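Local coordinates for protein magnesium transporter, putative (Shewanella oneidensis MR-1, PDB 3KXR) that probably helps move magnesium ions across the membrane, the part modelled being the CBS-pair domain with a piece of the intracellular N domain, at the interface of chains A and B. Sequence-based numbering; all coordinates share one arbitrary frame. Chains: chain A/B, Magnesium transporter, putative.

Contact 1: the interface of chains A and B. Residues chain A 35-36; chain B 39, 43.
A:Ala35 and B:Glu39 meet where the last residues of helix 27-36 of chain A, their backbone helical, lie beside the first turn of helix 39-50 of chain B, the two helices running in roughly opposed directions. B:Glu39 lays its whole side chain along A:Ala35. Its CB, CG and CD all come close to the alanine, the carboxylate carbon CD standing 3.7 Å from the methyl CB of A:Ala35. Nearer its root, CB of B:Glu39 approaches the backbone O of A:Ala35 at 3.6 Å. With CG anti to the backbone N (chi1 179°) and a bend at chi2 of 61°, the chain folds so that its carboxylate caps the methyl group instead of reaching beyond it. Cut back to an alanine here, the residue would keep CB on the carbonyl but would probably leave the methyl of A:Ala35 without its carboxylate cover and open a gap there.

One turn on, B:Gln43 stretches its chain beyond CG towards A:Gln36. The two side chains run nearly perpendicular, their amide planes 81° apart, and NE2 of B:Gln43 gives OE1 of A:Gln36 a weak hydrogen bond at 3.4 Å. The grip is slight, and most of the buried surface comes from the alanine and the glutamate. Both chains thus offer their N-terminal helical part here, chain A by the end of one helix and chain B by the start of the next.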
loop_
_atom_site.group_PDB
_atom_site.type_symbol
_atom_site.label_atom_id
_atom_site.label_comp_id
_atom_site.label_asym_id
_atom_site.label_seq_id
_atom_site.Cartn_x
_atom_site.Cartn_y
_atom_site.Cartn_z
ATOM N N ALA A 35 -6.968 4.795 0.923
ATOM C CA ALA A 35 -6.233 3.591 1.298
ATOM C C ALA A 35 -6.309 2.512 0.229
ATOM O O ALA A 35 -5.398 1.710 0.086
ATOM C CB ALA A 35 -6.739 3.061 2.596
ATOM N N GLN A 36 -7.375 2.500 -0.556
ATOM C CA GLN A 36 -7.542 1.427 -1.527
ATOM C C GLN A 36 -6.943 1.785 -2.870
ATOM O O GLN A 36 -6.782 0.939 -3.718
ATOM C CB GLN A 36 -9.019 1.061 -1.671
ATOM C CG GLN A 36 -9.343 -0.417 -1.473
ATOM C CD GLN A 36 -10.746 -0.628 -0.871
ATOM O OE1 GLN A 36 -11.115 0.036 0.113
ATOM N NE2 GLN A 36 -11.528 -1.553 -1.461
ATOM N N GLU B 39 -5.652 -3.631 0.911
ATOM C CA GLU B 39 -6.371 -2.877 1.911
ATOM C C GLU B 39 -7.709 -3.554 2.254
ATOM O O GLU B 39 -8.105 -3.545 3.416
ATOM C CB GLU B 39 -6.586 -1.437 1.444
ATOM C CG GLU B 39 -7.370 -0.562 2.423
ATOM C CD GLU B 39 -6.691 -0.411 3.786
ATOM O OE1 GLU B 39 -5.454 -0.562 3.869
ATOM O OE2 GLU B 39 -7.400 -0.131 4.772
ATOM N N GLN B 43 -8.942 -4.791 5.917
ATOM C CA GLN B 43 -10.227 -4.373 6.488
ATOM C C GLN B 43 -10.952 -5.595 7.072
ATOM O O GLN B 43 -11.512 -5.534 8.163
ATOM C CB GLN B 43 -11.099 -3.651 5.447
ATOM C CG GLN B 43 -10.649 -2.203 5.074
ATOM C CD GLN B 43 -11.401 -1.555 3.829
ATOM O OE1 GLN B 43 -12.354 -2.121 3.255
ATOM N NE2 GLN B 43 -10.961 -0.346 3.449
#

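Contact 2: the interface of chains A and B. Residues chain A 9-10, 29, 32; chain B 43, 62-64, 66.
Helix 27-36 and the short 3-10 helix 10-12 of chain A, both in the stretch belonging to the MgtE intracellular N domain, press on the segment of chain B that leads into strand 66-68 of its first CBS domain. The backbone N of A:Leu9 donates a hydrogen bond of 3.1 Å to the side-chain amide oxygen OE1 of B:Gln63. That donor lies 44° out of the carbonyl plane, so the bond is tilted. The same glutamine turns its aliphatic part to chain A: its CG packs 3.5 Å from CB of A:Leu9 and 3.8 Å from CE2 at the rim of the A:Phe10 ring. The leucine's CD2 reaches on to the backbone of B:Met64, a selenomethionine.

A:Arg32 crosses B:His62 with its guanidinium and the imidazole only 19° from parallel, but what touches is NE of the arginine over CB of the histidine, at 3.6 Å. A bend at chi3 (-37°) turns the guanidinium so that the backbone CA of A:Phe29 lies over the rim of one face, and brings NH2 to 3.3 Å from the backbone O of B:His62. Beyond it, CE of B:Met64 lies against NH2. Farther along, CG1 of B:Val66 comes in obliquely above the rim of the A:Phe29 ring, 3.5 Å from CD1. The patch couples the N-domain helices of one copy to the segment running up to strand 66-68 of another, a pairing that may or may not form in the cell.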
loop_
_atom_site.group_PDB
_atom_site.type_symbol
_atom_site.label_atom_id
_atom_site.label_comp_id
_atom_site.label_asym_id
_atom_site.label_seq_id
_atom_site.Cartn_x
_atom_site.Cartn_y
_atom_site.Cartn_z
ATOM N N LEU A 9 -15.836 -0.838 -5.888
ATOM C CA LEU A 9 -16.364 0.527 -5.705
ATOM C C LEU A 9 -15.306 1.622 -5.749
ATOM O O LEU A 9 -15.416 2.606 -6.493
ATOM C CB LEU A 9 -17.088 0.646 -4.351
ATOM C CG LEU A 9 -17.650 2.029 -3.960
ATOM C CD1 LEU A 9 -18.638 2.488 -4.999
ATOM C CD2 LEU A 9 -18.295 2.064 -2.569
ATOM N N PHE A 10 -14.302 1.472 -4.902
ATOM C CA PHE A 10 -13.284 2.494 -4.791
ATOM C C PHE A 10 -12.440 2.488 -6.073
ATOM O O PHE A 10 -11.920 3.525 -6.465
ATOM C CB PHE A 10 -12.481 2.326 -3.490
ATOM C CG PHE A 10 -13.365 2.286 -2.223
ATOM C CD1 PHE A 10 -13.874 3.471 -1.652
ATOM C CD2 PHE A 10 -13.714 1.054 -1.614
ATOM C CE1 PHE A 10 -14.700 3.441 -0.476
ATOM C CE2 PHE A 10 -14.551 1.006 -0.440
ATOM C CZ PHE A 10 -15.038 2.200 0.122
ATOM N N PHE A 29 -15.178 7.768 4.589
ATOM C CA PHE A 29 -15.328 7.202 3.265
ATOM C C PHE A 29 -14.141 7.636 2.394
ATOM O O PHE A 29 -13.569 6.834 1.650
ATOM C CB PHE A 29 -16.663 7.671 2.671
ATOM C CG PHE A 29 -16.895 7.214 1.281
ATOM C CD1 PHE A 29 -17.726 6.148 1.015
ATOM C CD2 PHE A 29 -16.281 7.853 0.225
ATOM C CE1 PHE A 29 -17.936 5.702 -0.285
ATOM C CE2 PHE A 29 -16.480 7.401 -1.099
ATOM C CZ PHE A 29 -17.315 6.326 -1.343
ATOM N N ARG A 32 -11.083 5.584 3.353
ATOM C CA ARG A 32 -11.060 4.194 2.907
ATOM C C ARG A 32 -10.760 4.168 1.406
ATOM O O ARG A 32 -10.022 3.311 0.928
ATOM C CB ARG A 32 -12.369 3.458 3.227
ATOM C CG ARG A 32 -12.528 3.096 4.732
ATOM C CD ARG A 32 -13.750 2.157 5.029
ATOM N NE ARG A 32 -14.877 2.522 4.155
ATOM C CZ ARG A 32 -15.893 3.339 4.480
ATOM N NH1 ARG A 32 -15.959 3.900 5.692
ATOM N NH2 ARG A 32 -16.855 3.597 3.584
ATOM N N GLN B 43 -8.942 -4.791 5.917
ATOM C CA GLN B 43 -10.227 -4.373 6.488
ATOM C C GLN B 43 -10.952 -5.595 7.072
ATOM O O GLN B 43 -11.512 -5.534 8.163
ATOM C CB GLN B 43 -11.099 -3.651 5.447
ATOM C CG GLN B 43 -10.649 -2.203 5.074
ATOM C CD GLN B 43 -11.401 -1.555 3.829
ATOM O OE1 GLN B 43 -12.354 -2.121 3.255
ATOM N NE2 GLN B 43 -10.961 -0.346 3.449
ATOM N N HIS B 62 -17.672 -2.672 3.821
ATOM C CA HIS B 62 -17.484 -1.234 3.944
ATOM C C HIS B 62 -17.942 -0.509 2.686
ATOM O O HIS B 62 -18.176 0.691 2.734
ATOM C CB HIS B 62 -16.022 -0.871 4.206
ATOM C CG HIS B 62 -15.503 -1.284 5.560
ATOM N ND1 HIS B 62 -16.035 -0.818 6.751
ATOM C CD2 HIS B 62 -14.469 -2.099 5.907
ATOM C CE1 HIS B 62 -15.359 -1.334 7.766
ATOM N NE2 HIS B 62 -14.409 -2.121 7.281
ATOM N N GLN B 63 -18.038 -1.243 1.577
ATOM C CA GLN B 63 -18.519 -0.723 0.279
ATOM C C GLN B 63 -19.981 -0.360 0.299
ATOM O O GLN B 63 -20.841 -1.218 0.440
ATOM C CB GLN B 63 -18.322 -1.770 -0.833
ATOM C CG GLN B 63 -17.116 -1.507 -1.637
ATOM C CD GLN B 63 -16.643 -2.669 -2.461
ATOM O OE1 GLN B 63 -16.854 -2.699 -3.677
ATOM N NE2 GLN B 63 -15.931 -3.598 -1.825
HETATM N N MSE B 64 -20.276 0.908 0.127
HETATM C CA MSE B 64 -21.639 1.337 0.202
HETATM C C MSE B 64 -21.818 2.731 -0.339
HETATM O O MSE B 64 -20.896 3.494 -0.462
HETATM C CB MSE B 64 -22.091 1.310 1.660
HETATM C CG MSE B 64 -21.275 2.229 2.533
HETATM SE SE MSE B 64 -21.824 2.201 4.408
HETATM C CE MSE B 64 -20.191 2.983 5.254
ATOM N N VAL B 66 -22.903 6.146 0.726
ATOM C CA VAL B 66 -23.134 6.978 1.900
ATOM C C VAL B 66 -22.836 8.470 1.577
ATOM O O VAL B 66 -21.914 8.779 0.829
ATOM C CB VAL B 66 -22.273 6.478 3.099
ATOM C CG1 VAL B 66 -20.830 6.287 2.654
ATOM C CG2 VAL B 66 -22.374 7.425 4.268
#

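Contact 3: the interface of chains A and B. Residues chain A 26, 28, 32; chain B 64, 66, 94, 98.
A:Ser28, in the first turn of helix 27-36, and B:Asp98, in the loop after strand 90-94 of the first CBS domain of chain B, make the polar link. The serine hydroxyl OG donates towards both carboxylate oxygens, lying 3.1 Å from OD1 and 3.1 Å from OD2 of B:Asp98. It meets each oxygen on its syn side, 19° out of the carboxylate plane, a shared approach that should limit how far the carboxylate can turn. A chi1 of 70° sets OG between the serine's backbone N and carbonyl carbon, pointing it from the helix at the aspartate.

Apolar contact comes from A:Pro26, just ahead of the helix, which sets its CG against two valine methyl groups from strands 66-68 and 90-94. That CG sits 3.6 Å from CG2 of B:Val94, the two side chains running at about a right angle, and 3.8 Å from CG2 of B:Val66. CB of the proline also approaches OD1 of B:Asp98.

At longer range lies a charge pair without direct contact: NH1 of A:Arg32 is 6.0 Å from OD1 of B:Asp98, near enough that the arginine may help steady the carboxylate's negative charge.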
loop_
_atom_site.group_PDB
_atom_site.type_symbol
_atom_site.label_atom_id
_atom_site.label_comp_id
_atom_site.label_asym_id
_atom_site.label_seq_id
_atom_site.Cartn_x
_atom_site.Cartn_y
_atom_site.Cartn_z
ATOM N N PRO A 26 -18.454 11.582 3.872
ATOM C CA PRO A 26 -17.797 11.478 5.181
ATOM C C PRO A 26 -16.290 11.277 5.036
ATOM O O PRO A 26 -15.831 10.630 4.067
ATOM C CB PRO A 26 -18.387 10.218 5.779
ATOM C CG PRO A 26 -19.522 9.838 4.911
ATOM C CD PRO A 26 -19.327 10.434 3.593
ATOM N N SER A 28 -14.464 9.443 6.679
ATOM C CA SER A 28 -14.239 7.999 6.801
ATOM C C SER A 28 -14.264 7.324 5.429
ATOM O O SER A 28 -13.448 6.440 5.123
ATOM C CB SER A 28 -15.260 7.342 7.752
ATOM O OG SER A 28 -16.590 7.293 7.234
ATOM N N ARG A 32 -11.083 5.584 3.353
ATOM C CA ARG A 32 -11.060 4.194 2.907
ATOM C C ARG A 32 -10.760 4.168 1.406
ATOM O O ARG A 32 -10.022 3.311 0.928
ATOM C CB ARG A 32 -12.369 3.458 3.227
ATOM C CG ARG A 32 -12.528 3.096 4.732
ATOM C CD ARG A 32 -13.750 2.157 5.029
ATOM N NE ARG A 32 -14.877 2.522 4.155
ATOM C CZ ARG A 32 -15.893 3.339 4.480
ATOM N NH1 ARG A 32 -15.959 3.900 5.692
ATOM N NH2 ARG A 32 -16.855 3.597 3.584
HETATM N N MSE B 64 -20.276 0.908 0.127
HETATM C CA MSE B 64 -21.639 1.337 0.202
HETATM C C MSE B 64 -21.818 2.731 -0.339
HETATM O O MSE B 64 -20.896 3.494 -0.462
HETATM C CB MSE B 64 -22.091 1.310 1.660
HETATM C CG MSE B 64 -21.275 2.229 2.533
HETATM SE SE MSE B 64 -21.824 2.201 4.408
HETATM C CE MSE B 64 -20.191 2.983 5.254
ATOM N N VAL B 66 -22.903 6.146 0.726
ATOM C CA VAL B 66 -23.134 6.978 1.900
ATOM C C VAL B 66 -22.836 8.470 1.577
ATOM O O VAL B 66 -21.914 8.779 0.829
ATOM C CB VAL B 66 -22.273 6.478 3.099
ATOM C CG1 VAL B 66 -20.830 6.287 2.654
ATOM C CG2 VAL B 66 -22.374 7.425 4.268
ATOM N N VAL B 94 -25.277 10.117 6.909
ATOM C CA VAL B 94 -24.632 10.237 8.206
ATOM C C VAL B 94 -24.422 11.705 8.554
ATOM O O VAL B 94 -24.350 12.571 7.670
ATOM C CB VAL B 94 -23.248 9.509 8.218
ATOM C CG1 VAL B 94 -23.437 7.987 8.037
ATOM C CG2 VAL B 94 -22.313 10.090 7.169
ATOM N N ASP B 98 -20.292 10.869 11.751
ATOM C CA ASP B 98 -20.479 9.543 11.121
ATOM C C ASP B 98 -21.600 8.726 11.748
ATOM O O ASP B 98 -21.665 7.523 11.533
ATOM C CB ASP B 98 -19.175 8.700 11.159
ATOM C CG ASP B 98 -18.506 8.551 9.799
ATOM O OD1 ASP B 98 -19.095 7.953 8.857
ATOM O OD2 ASP B 98 -17.336 9.003 9.675
#

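The three contacts form one strip along the boundary of chains A and B. By the centres of their C-alpha atoms, contact 1 lies about 9 Å from contact 2, contact 2 about 7 Å from contact 3, and contact 1 about 14 Å from contact 3. B:Gln43 bridges contacts 1 and 2, while A:Arg32, B:Met64 and B:Val66 belong to contacts 2 and 3. Helix 27-36 of chain A takes part in all of them, passing from helix 39-50 of chain B to its CBS strands. The interface is not an exact two-fold; the structure alone does not show whether it forms in the cell.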